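Sefir domain protein (Bacillus cereus F65185, PDB 5Y8E) is a bacterial SEFIR-domain signalling protein, related to TIR domains, that probably works through SEFIR-SEFIR interactions. Local coordinates at residues Asp59-Cys65 / Lys99-Leu105. Where two conformers were deposited one is given. Residues are numbered along the deposited sequence.
Sequences DKVLVIC and KFIPISL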
loop_
_atom_site.group_PDB
_atom_site.type_symbol
_atom_site.label_atom_id
_atom_site.label_comp_id
_atom_site.label_asym_id
_atom_site.label_seq_id
_atom_site.Cartn_x
_atom_site.Cartn_y
_atom_site.Cartn_z
ATOM N N ASP A 59 -10.008 -5.048 -1.602
ATOM C CA ASP A 59 -10.831 -4.126 -0.828
ATOM C C ASP A 59 -9.966 -2.959 -0.351
ATOM O O ASP A 59 -10.398 -1.800 -0.350
ATOM C CB ASP A 59 -11.448 -4.840 0.375
ATOM C CG ASP A 59 -12.335 -5.996 -0.025
ATOM O OD1 ASP A 59 -13.292 -5.783 -0.802
ATOM O OD2 ASP A 59 -12.067 -7.124 0.430
ATOM N N LYS A 60 -8.740 -3.272 0.054
ATOM C CA LYS A 60 -7.816 -2.252 0.537
ATOM C C LYS A 60 -6.469 -2.449 -0.134
ATOM O O LYS A 60 -6.074 -3.579 -0.436
ATOM C CB LYS A 60 -7.665 -2.331 2.062
ATOM C CG LYS A 60 -8.933 -2.002 2.861
ATOM C CD LYS A 60 -9.325 -0.536 2.713
ATOM C CE LYS A 60 -10.346 -0.097 3.774
ATOM N NZ LYS A 60 -11.606 -0.854 3.661
ATOM N N VAL A 61 -5.764 -1.345 -0.367
ATOM C CA VAL A 61 -4.435 -1.400 -0.972
ATOM C C VAL A 61 -3.452 -0.712 -0.035
ATOM O O VAL A 61 -3.542 0.498 0.194
ATOM C CB VAL A 61 -4.405 -0.691 -2.347
ATOM C CG1 VAL A 61 -2.984 -0.672 -2.902
ATOM C CG2 VAL A 61 -5.348 -1.382 -3.336
ATOM N N LEU A 62 -2.522 -1.476 0.527
ATOM C CA LEU A 62 -1.487 -0.864 1.350
ATOM C C LEU A 62 -0.401 -0.338 0.427
ATOM O O LEU A 62 0.083 -1.065 -0.447
ATOM C CB LEU A 62 -0.893 -1.879 2.324
ATOM C CG LEU A 62 -1.869 -2.650 3.209
ATOM C CD1 LEU A 62 -1.132 -3.409 4.322
ATOM C CD2 LEU A 62 -2.957 -1.727 3.786
ATOM N N VAL A 63 -0.026 0.925 0.602
ATOM C CA VAL A 63 1.028 1.504 -0.226
ATOM C C VAL A 63 2.222 1.700 0.682
ATOM O O VAL A 63 2.200 2.559 1.566
ATOM C CB VAL A 63 0.606 2.841 -0.867
ATOM C CG1 VAL A 63 1.658 3.286 -1.875
ATOM C CG2 VAL A 63 -0.737 2.706 -1.566
ATOM N N ILE A 64 3.244 0.871 0.500
ATOM C CA ILE A 64 4.387 0.887 1.407
ATOM C C ILE A 64 5.331 2.005 0.988
ATOM O O ILE A 64 6.158 1.853 0.080
ATOM C CB ILE A 64 5.123 -0.464 1.451
ATOM C CG1 ILE A 64 4.141 -1.601 1.758
ATOM C CG2 ILE A 64 6.250 -0.412 2.473
ATOM C CD1 ILE A 64 3.284 -1.376 3.010
ATOM N N CYS A 65 5.193 3.137 1.657
ATOM C CA CYS A 65 5.909 4.324 1.238
ATOM C C CYS A 65 7.219 4.498 1.979
ATOM O O CYS A 65 7.305 5.276 2.932
ATOM C CB CYS A 65 5.023 5.544 1.435
ATOM S SG CYS A 65 3.596 5.595 0.332
ATOM N N LYS A 99 -9.787 3.206 -1.104
ATOM C CA LYS A 99 -9.088 1.920 -1.136
ATOM C C LYS A 99 -7.685 1.991 -0.561
ATOM O O LYS A 99 -7.194 1.007 -0.005
ATOM C CB LYS A 99 -8.992 1.363 -2.562
ATOM C CG LYS A 99 -10.211 0.597 -3.025
ATOM C CD LYS A 99 -9.813 -0.452 -4.071
ATOM C CE LYS A 99 -11.031 -0.996 -4.754
ATOM N NZ LYS A 99 -10.700 -2.089 -5.698
ATOM N N PHE A 100 -7.027 3.142 -0.699
ATOM C CA PHE A 100 -5.602 3.220 -0.368
ATOM C C PHE A 100 -5.337 3.492 1.106
ATOM O O PHE A 100 -5.969 4.371 1.707
ATOM C CB PHE A 100 -4.901 4.283 -1.227
ATOM C CG PHE A 100 -4.951 4.002 -2.701
ATOM C CD1 PHE A 100 -4.148 3.011 -3.260
ATOM C CD2 PHE A 100 -5.800 4.727 -3.531
ATOM C CE1 PHE A 100 -4.194 2.743 -4.621
ATOM C CE2 PHE A 100 -5.860 4.470 -4.888
ATOM C CZ PHE A 100 -5.050 3.479 -5.440
ATOM N N ILE A 101 -4.415 2.722 1.677
ATOM C CA ILE A 101 -3.878 2.988 3.009
ATOM C C ILE A 101 -2.366 3.144 2.889
ATOM O O ILE A 101 -1.616 2.157 2.905
ATOM C CB ILE A 101 -4.198 1.862 4.004
ATOM C CG1 ILE A 101 -5.703 1.615 4.081
ATOM C CG2 ILE A 101 -3.622 2.179 5.404
ATOM C CD1 ILE A 101 -6.074 0.389 4.917
ATOM N N PRO A 102 -1.905 4.388 2.736
ATOM C CA PRO A 102 -0.465 4.621 2.628
ATOM C C PRO A 102 0.188 4.457 3.989
ATOM O O PRO A 102 -0.341 4.970 4.975
ATOM C CB PRO A 102 -0.384 6.084 2.175
ATOM C CG PRO A 102 -1.746 6.388 1.586
ATOM C CD PRO A 102 -2.682 5.607 2.461
ATOM N N ILE A 103 1.300 3.730 4.042
ATOM C CA ILE A 103 2.081 3.598 5.268
ATOM C C ILE A 103 3.438 4.238 5.021
ATOM O O ILE A 103 4.212 3.761 4.183
ATOM C CB ILE A 103 2.281 2.122 5.656
ATOM C CG1 ILE A 103 0.938 1.386 5.742
ATOM C CG2 ILE A 103 3.037 2.012 6.985
ATOM C CD1 ILE A 103 1.085 -0.136 5.940
ATOM N N SER A 104 3.728 5.324 5.731
ATOM C CA SER A 104 5.004 6.021 5.568
ATOM C C SER A 104 6.071 5.434 6.479
ATOM O O SER A 104 5.910 5.393 7.706
ATOM C CB SER A 104 4.853 7.522 5.842
ATOM O OG SER A 104 6.048 8.221 5.525
ATOM N N LEU A 105 7.155 4.962 5.875
ATOM C CA LEU A 105 8.266 4.408 6.635
ATOM C C LEU A 105 9.317 5.494 6.749
ATOM O O LEU A 105 10.181 5.627 5.886
ATOM C CB LEU A 105 8.846 3.179 5.933
ATOM C CG LEU A 105 7.844 2.054 5.667
ATOM C CD1 LEU A 105 8.565 0.813 5.161
ATOM C CD2 LEU A 105 7.044 1.740 6.918
#
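Six backbone hydrogen bonds join strand 60-65 to the parallel residues 99-105, V61, V63 and C65 each donating and accepting. V61 N reaches K99 O (2.8 Å) and V61 O takes I101 N (2.8 Å); the pattern repeats at V63 and closes with C65 N to I103 O (2.8 Å) and L105 N to C65 O (3.0 Å). P102, which has no amide hydrogen, fits because its nitrogen points away from strand 60-65; its CA instead lies 3.5 Å from V63 O, a CA-H...O contact.

Side chains alternate between two largely apolar faces. On one, the F100 ring lies obliquely against beta-branched V61 and V63, with F100 CD1 3.8 Å from V63 CG2. On the other, L62 packs on I101 (CD2 to CB, 3.8 Å), and the delta-methyl end of I64, long enough to lean across, meets I103 (CD1 to CD1, 3.9 Å).

K60 opens its strand and K99 just precedes the other; their ammonium groups donate hydrogen bonds to backbone carbonyls, K60 to E144, K99 to I55 and A58.

The pair lies mid-sheet, among parallel strands as in TIR domains: 3-7 borders 60-65, 124-125 borders 100-108, helices 13-29 and 131-143 cover the L62 face, and Y92 of helix 89-93 stacks on F100 opposite.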